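PDB 3UEB: DUF3194 domain-containing protein from Thermococcus onnurineus, which is of unknown function but belongs to the UPF0440 family and pairs an antiparallel beta sheet with two helices in a two-chain assembly. Local coordinates for residues A[6-12]-A[64-70]; A[23-28]-A[54-58]. All blocks are in the same frame, centred on the assembly; numbering follows the deposited sequence.

Contact 1: residues A[6-12]-A[64-70]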
loop_
_atom_site.group_PDB
_atom_site.type_symbol
_atom_site.label_atom_id
_atom_site.label_comp_id
_atom_site.label_asym_id
_atom_site.label_seq_id
_atom_site.Cartn_x
_atom_site.Cartn_y
_atom_site.Cartn_z
ATOM N N SER A 6 2.415 5.242 -19.417
ATOM C CA SER A 6 2.236 5.354 -17.972
ATOM C C SER A 6 1.330 6.503 -17.535
ATOM O O SER A 6 1.121 7.481 -18.260
ATOM C CB SER A 6 3.586 5.522 -17.283
ATOM O OG SER A 6 4.024 6.860 -17.410
ATOM N N GLY A 7 0.806 6.371 -16.325
ATOM C CA GLY A 7 -0.067 7.382 -15.775
ATOM C C GLY A 7 0.214 7.541 -14.297
ATOM O O GLY A 7 0.647 6.600 -13.618
ATOM N N LYS A 8 -0.034 8.748 -13.803
ATOM C CA LYS A 8 0.183 9.076 -12.407
ATOM C C LYS A 8 -1.080 9.748 -11.889
ATOM O O LYS A 8 -1.760 10.469 -12.627
ATOM C CB LYS A 8 1.375 10.019 -12.282
ATOM C CG LYS A 8 2.424 9.562 -11.286
ATOM C CD LYS A 8 2.175 10.113 -9.887
ATOM C CE LYS A 8 2.428 11.616 -9.840
ATOM N NZ LYS A 8 2.399 12.150 -8.446
ATOM N N ARG A 9 -1.393 9.510 -10.622
ATOM C CA ARG A 9 -2.580 10.093 -10.023
ATOM C C ARG A 9 -2.405 10.240 -8.517
ATOM O O ARG A 9 -1.974 9.302 -7.842
ATOM C CB ARG A 9 -3.787 9.205 -10.323
ATOM C CG ARG A 9 -5.109 9.786 -9.893
ATOM C CD ARG A 9 -5.374 11.110 -10.586
ATOM N NE ARG A 9 -6.769 11.515 -10.442
ATOM C CZ ARG A 9 -7.786 10.909 -11.044
ATOM N NH1 ARG A 9 -9.026 11.345 -10.851
ATOM N NH2 ARG A 9 -7.564 9.876 -11.850
ATOM N N VAL A 10 -2.730 11.421 -7.998
ATOM C CA VAL A 10 -2.625 11.683 -6.566
ATOM C C VAL A 10 -3.956 12.193 -6.044
ATOM O O VAL A 10 -4.475 13.196 -6.534
ATOM C CB VAL A 10 -1.558 12.747 -6.256
ATOM C CG1 VAL A 10 -1.616 13.124 -4.780
ATOM C CG2 VAL A 10 -0.185 12.221 -6.612
ATOM N N ILE A 11 -4.511 11.508 -5.050
ATOM C CA ILE A 11 -5.782 11.930 -4.487
ATOM C C ILE A 11 -5.670 12.203 -2.989
ATOM O O ILE A 11 -5.003 11.472 -2.251
ATOM C CB ILE A 11 -6.889 10.880 -4.752
ATOM C CG1 ILE A 11 -6.607 9.595 -3.979
ATOM C CG2 ILE A 11 -6.958 10.570 -6.248
ATOM C CD1 ILE A 11 -7.643 8.505 -4.207
ATOM N N HIS A 12 -6.316 13.281 -2.558
ATOM C CA HIS A 12 -6.317 13.691 -1.161
ATOM C C HIS A 12 -7.691 13.438 -0.572
ATOM O O HIS A 12 -8.707 13.820 -1.151
ATOM C CB HIS A 12 -5.953 15.174 -1.053
ATOM C CG HIS A 12 -4.518 15.466 -1.366
ATOM N ND1 HIS A 12 -4.002 16.744 -1.376
ATOM C CD2 HIS A 12 -3.481 14.640 -1.646
ATOM C CE1 HIS A 12 -2.708 16.693 -1.645
ATOM N NE2 HIS A 12 -2.367 15.428 -1.813
ATOM N N LEU A 64 -5.770 11.255 4.556
ATOM C CA LEU A 64 -5.272 10.194 3.713
ATOM C C LEU A 64 -4.897 10.693 2.333
ATOM O O LEU A 64 -5.587 11.528 1.744
ATOM C CB LEU A 64 -6.330 9.091 3.597
ATOM C CG LEU A 64 -6.057 7.918 2.649
ATOM C CD1 LEU A 64 -4.836 7.109 3.118
ATOM C CD2 LEU A 64 -7.290 7.034 2.608
ATOM N N GLU A 65 -3.782 10.186 1.831
ATOM C CA GLU A 65 -3.322 10.542 0.507
ATOM C C GLU A 65 -3.004 9.239 -0.195
ATOM O O GLU A 65 -2.387 8.343 0.379
ATOM C CB GLU A 65 -2.091 11.451 0.573
ATOM C CG GLU A 65 -2.374 12.792 1.256
ATOM C CD GLU A 65 -1.357 13.874 0.918
ATOM O OE1 GLU A 65 -1.536 15.026 1.375
ATOM O OE2 GLU A 65 -0.380 13.580 0.192
ATOM N N ILE A 66 -3.469 9.119 -1.431
ATOM C CA ILE A 66 -3.234 7.911 -2.206
ATOM C C ILE A 66 -2.551 8.305 -3.495
ATOM O O ILE A 66 -3.005 9.204 -4.198
ATOM C CB ILE A 66 -4.546 7.199 -2.556
ATOM C CG1 ILE A 66 -5.222 6.680 -1.287
ATOM C CG2 ILE A 66 -4.274 6.077 -3.540
ATOM C CD1 ILE A 66 -4.419 5.631 -0.540
ATOM N N GLU A 67 -1.455 7.632 -3.804
ATOM C CA GLU A 67 -0.731 7.935 -5.016
ATOM C C GLU A 67 -0.666 6.687 -5.878
ATOM O O GLU A 67 -0.255 5.623 -5.415
ATOM C CB GLU A 67 0.668 8.431 -4.670
ATOM C CG GLU A 67 1.432 8.971 -5.859
ATOM C CD GLU A 67 2.574 9.879 -5.441
ATOM O OE1 GLU A 67 3.334 10.316 -6.335
ATOM O OE2 GLU A 67 2.701 10.155 -4.221
ATOM N N VAL A 68 -1.088 6.823 -7.132
ATOM C CA VAL A 68 -1.084 5.701 -8.061
ATOM C C VAL A 68 -0.144 5.956 -9.232
ATOM O O VAL A 68 -0.127 7.052 -9.799
ATOM C CB VAL A 68 -2.497 5.444 -8.653
ATOM C CG1 VAL A 68 -2.521 4.100 -9.370
ATOM C CG2 VAL A 68 -3.546 5.495 -7.564
ATOM N N TYR A 69 0.650 4.948 -9.579
ATOM C CA TYR A 69 1.549 5.042 -10.717
ATOM C C TYR A 69 1.401 3.721 -11.458
ATOM O O TYR A 69 1.511 2.650 -10.865
ATOM C CB TYR A 69 3.010 5.236 -10.294
ATOM C CG TYR A 69 3.965 5.156 -11.472
ATOM C CD1 TYR A 69 4.119 6.231 -12.347
ATOM C CD2 TYR A 69 4.658 3.978 -11.755
ATOM C CE1 TYR A 69 4.935 6.133 -13.473
ATOM C CE2 TYR A 69 5.473 3.872 -12.880
ATOM C CZ TYR A 69 5.607 4.951 -13.732
ATOM O OH TYR A 69 6.420 4.860 -14.840
ATOM N N LEU A 70 1.144 3.800 -12.758
ATOM C CA LEU A 70 0.949 2.598 -13.556
ATOM C C LEU A 70 1.652 2.722 -14.884
ATOM O O LEU A 70 1.570 3.754 -15.545
ATOM C CB LEU A 70 -0.547 2.349 -13.784
ATOM C CG LEU A 70 -0.932 1.164 -14.677
ATOM C CD1 LEU A 70 -0.257 -0.113 -14.167
ATOM C CD2 LEU A 70 -2.450 0.997 -14.676
#

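Contact 2: residues A[23-28]-A[54-58]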
loop_
_atom_site.group_PDB
_atom_site.type_symbol
_atom_site.label_atom_id
_atom_site.label_comp_id
_atom_site.label_asym_id
_atom_site.label_seq_id
_atom_site.Cartn_x
_atom_site.Cartn_y
_atom_site.Cartn_z
ATOM N N LEU A 23 -8.752 5.055 9.899
ATOM C CA LEU A 23 -8.104 5.749 8.797
ATOM C C LEU A 23 -7.170 4.769 8.083
ATOM O O LEU A 23 -7.088 4.756 6.851
ATOM C CB LEU A 23 -7.313 6.939 9.341
ATOM C CG LEU A 23 -7.202 8.193 8.480
ATOM C CD1 LEU A 23 -8.602 8.689 8.091
ATOM C CD2 LEU A 23 -6.468 9.262 9.269
ATOM N N ILE A 24 -6.464 3.957 8.864
ATOM C CA ILE A 24 -5.547 2.953 8.322
ATOM C C ILE A 24 -6.361 1.942 7.515
ATOM O O ILE A 24 -6.005 1.593 6.388
ATOM C CB ILE A 24 -4.784 2.201 9.465
ATOM C CG1 ILE A 24 -3.556 3.005 9.898
ATOM C CG2 ILE A 24 -4.359 0.808 9.011
ATOM C CD1 ILE A 24 -3.881 4.321 10.556
ATOM N N GLU A 25 -7.455 1.480 8.108
ATOM C CA GLU A 25 -8.336 0.516 7.463
ATOM C C GLU A 25 -8.838 1.043 6.112
ATOM O O GLU A 25 -8.850 0.319 5.115
ATOM C CB GLU A 25 -9.531 0.230 8.372
ATOM C CG GLU A 25 -10.412 -0.914 7.920
ATOM C CD GLU A 25 -11.743 -0.923 8.649
ATOM O OE1 GLU A 25 -11.759 -0.678 9.876
ATOM O OE2 GLU A 25 -12.777 -1.177 7.997
ATOM N N ILE A 26 -9.264 2.303 6.089
ATOM C CA ILE A 26 -9.768 2.901 4.861
ATOM C C ILE A 26 -8.638 3.109 3.860
ATOM O O ILE A 26 -8.815 2.899 2.662
ATOM C CB ILE A 26 -10.464 4.253 5.140
ATOM C CG1 ILE A 26 -11.735 4.015 5.958
ATOM C CG2 ILE A 26 -10.796 4.958 3.820
ATOM C CD1 ILE A 26 -12.761 3.142 5.257
ATOM N N GLY A 27 -7.479 3.521 4.357
ATOM C CA GLY A 27 -6.336 3.722 3.490
ATOM C C GLY A 27 -6.031 2.413 2.785
ATOM O O GLY A 27 -5.766 2.390 1.582
ATOM N N GLU A 28 -6.078 1.316 3.538
ATOM C CA GLU A 28 -5.816 -0.004 2.981
ATOM C C GLU A 28 -6.914 -0.399 1.991
ATOM O O GLU A 28 -6.633 -0.939 0.922
ATOM C CB GLU A 28 -5.732 -1.046 4.101
ATOM C CG GLU A 28 -4.506 -0.920 4.985
ATOM C CD GLU A 28 -4.518 -1.900 6.152
ATOM O OE1 GLU A 28 -3.526 -1.942 6.906
ATOM O OE2 GLU A 28 -5.520 -2.625 6.319
ATOM N N MET A 54 -0.078 4.684 0.107
ATOM C CA MET A 54 -1.080 5.211 1.022
ATOM C C MET A 54 -0.274 5.984 2.061
ATOM O O MET A 54 0.747 5.496 2.563
ATOM C CB MET A 54 -1.912 4.108 1.697
ATOM C CG MET A 54 -1.278 3.428 2.908
ATOM S SD MET A 54 -2.459 2.370 3.761
ATOM C CE MET A 54 -2.424 0.982 2.671
ATOM N N ARG A 55 -0.714 7.202 2.348
ATOM C CA ARG A 55 -0.047 8.045 3.326
ATOM C C ARG A 55 -1.063 8.499 4.371
ATOM O O ARG A 55 -2.052 9.148 4.038
ATOM C CB ARG A 55 0.565 9.273 2.641
ATOM C CG ARG A 55 1.197 10.265 3.615
ATOM C CD ARG A 55 1.576 11.581 2.938
ATOM N NE ARG A 55 2.195 12.517 3.876
ATOM C CZ ARG A 55 2.455 13.796 3.605
ATOM N NH1 ARG A 55 3.026 14.569 4.524
ATOM N NH2 ARG A 55 2.139 14.307 2.420
ATOM N N ILE A 56 -0.828 8.145 5.630
ATOM C CA ILE A 56 -1.733 8.544 6.702
ATOM C C ILE A 56 -1.039 9.578 7.583
ATOM O O ILE A 56 0.017 9.320 8.162
ATOM C CB ILE A 56 -2.181 7.331 7.567
ATOM C CG1 ILE A 56 -3.221 6.488 6.811
ATOM C CG2 ILE A 56 -2.802 7.815 8.874
ATOM C CD1 ILE A 56 -2.670 5.693 5.650
ATOM N N ASN A 57 -1.639 10.758 7.671
ATOM C CA ASN A 57 -1.074 11.837 8.465
ATOM C C ASN A 57 -2.177 12.843 8.782
ATOM O O ASN A 57 -2.365 13.826 8.062
ATOM C CB ASN A 57 0.049 12.522 7.680
ATOM C CG ASN A 57 0.810 13.535 8.511
ATOM O OD1 ASN A 57 0.252 14.154 9.428
ATOM N ND2 ASN A 57 2.087 13.724 8.188
ATOM N N ARG A 58 -2.903 12.594 9.865
ATOM C CA ARG A 58 -3.995 13.468 10.271
ATOM C C ARG A 58 -3.578 14.884 10.678
ATOM O O ARG A 58 -4.334 15.833 10.500
ATOM C CB ARG A 58 -4.782 12.819 11.413
ATOM C CG ARG A 58 -5.799 13.755 12.064
ATOM C CD ARG A 58 -6.981 12.985 12.638
ATOM N NE ARG A 58 -7.812 12.400 11.587
ATOM C CZ ARG A 58 -8.828 11.573 11.815
ATOM N NH1 ARG A 58 -9.136 11.225 13.060
ATOM N NH2 ARG A 58 -9.550 11.106 10.804
#

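Contact 1: residues A[6-12]-A[64-70]
The carbonyl Arg9 O takes the amide Val68 N at 2.7 Å in an almost straight bond (175° at the hydrogen), and it is also approached by Glu67 CA. This is one of six backbone bonds that tie strand 6-12 to strand 64-70, parts of the outer and the middle strand of the chain's three-stranded antiparallel sheet. Gly7, Arg9 and Ile11 form the hydrogen-bonded pairs, with Leu70, Val68 and Ile66.

On this face, turned to helices 20-41 and 80-104, Ile11, Ile66, Val68 and Leu70 are aliphatic and buried. Ile11 and Ile66 lie side by side, pointing the same way. With Ile11 CG1 held between its own N and carbonyl carbon (chi1 67°), CG1 presses on Ile66 CB at a tight 3.5 Å. Val88 and Tyr92 of helix 80-104 cover Ile11, and Ile34 of helix 20-41 covers Ile66. The end of Arg9 leads away from strand 64-70, and NH2 forms a salt bridge with Asp85.

The opposite face, with Lys8, Val10, His12, Glu65, Glu67 and Tyr69, is largely polar. Lys8 bends twice along its chain, bringing NZ into a salt bridge with Glu67 OE1 at 2.9 Å, met from above the carboxylate plane, while Lys8 CG sits at the edge of the Tyr69 ring, 3.9 Å from CD1. Glu67 CG lies 3.7 Å from Val10 CG2. With an alanine at Glu67, Lys8 NZ would probably lose its charged mate and Val10 CG2 its methylene neighbour. Farther along, the carboxylate of Glu65 stacks over one face of the His12 ring, planes 23° apart, with OE1 3.3 Å above the ring and displaced toward its rim.

Contact 2: residues A[23-28]-A[54-58]
Met54 holds its CG between its own backbone N and carbonyl carbon (chi1 82°) and folds again at its last torsion (chi3 78°), so that SD and CE curl against the helical backbone of Gly27 and Glu28. This is helix-on-sheet packing in an alpha-plus-beta fold: helix 23-28 runs along strand 54-56, nearly antiparallel to it (166°), their axes 8.8 Å apart at closest.

Met54 SD rests 3.7 Å from Gly27 C, and CE comes to 3.5 Å from Glu28 CA. The methyl also touches Glu28 CG, so it is the aliphatic stem of the glutamate that takes part, while its carboxylate extends onward. A long, flexible thioether suits this spot because it can follow the contour of a helix turn. Gly27 suits its own spot by lacking a side chain: a CB built there would stand only 3.2 Å from Ile56 CD1 and about as close to Met54 SD.

One turn earlier in the helix, Leu23 and Ile24 meet the branched methyl of Ile56. This CG2, trans to the backbone N, touches Leu23 CD2 and Ile24 CD1, each at 4.0 Å; Leu23 slides past Ile56 in the opposite direction, whereas Ile24 crosses it at about a right angle. No hydrogen bond joins the two segments, and the contact is mainly apolar. Residues 54-56 also pair antiparallel with a strand of the second subunit, which continues the sheet, and Phe39 of that subunit packs on Ile24.

At the far end Arg58, anchored by Leu18 O and a salt bridge to Asp63, brings its guanidinium obliquely against Leu23, with NH2 3.8 Å from CD1.

Overall arrangement
Both contacts build on the same sheet: contact 1 joins the edge strand 6-14 to the central strand 63-71, and contact 2 sets helix 20-41 against the neighbouring strand 49-56. Contact 1 lies nearer the middle of the fold, its centre about 7 Å from the centre of the chain, against about 11 Å for contact 2, yet has an exposed polar face as well as a buried one; contact 2 belongs to the layer between helix and sheet and borders the second subunit. Backbone hydrogen bonds and one salt bridge mark the first, carbon and sulfur packing the second. Leu64 links them by packing on Gly27 and Ile56, and Glu65 makes a long, weak ion pair with Arg55.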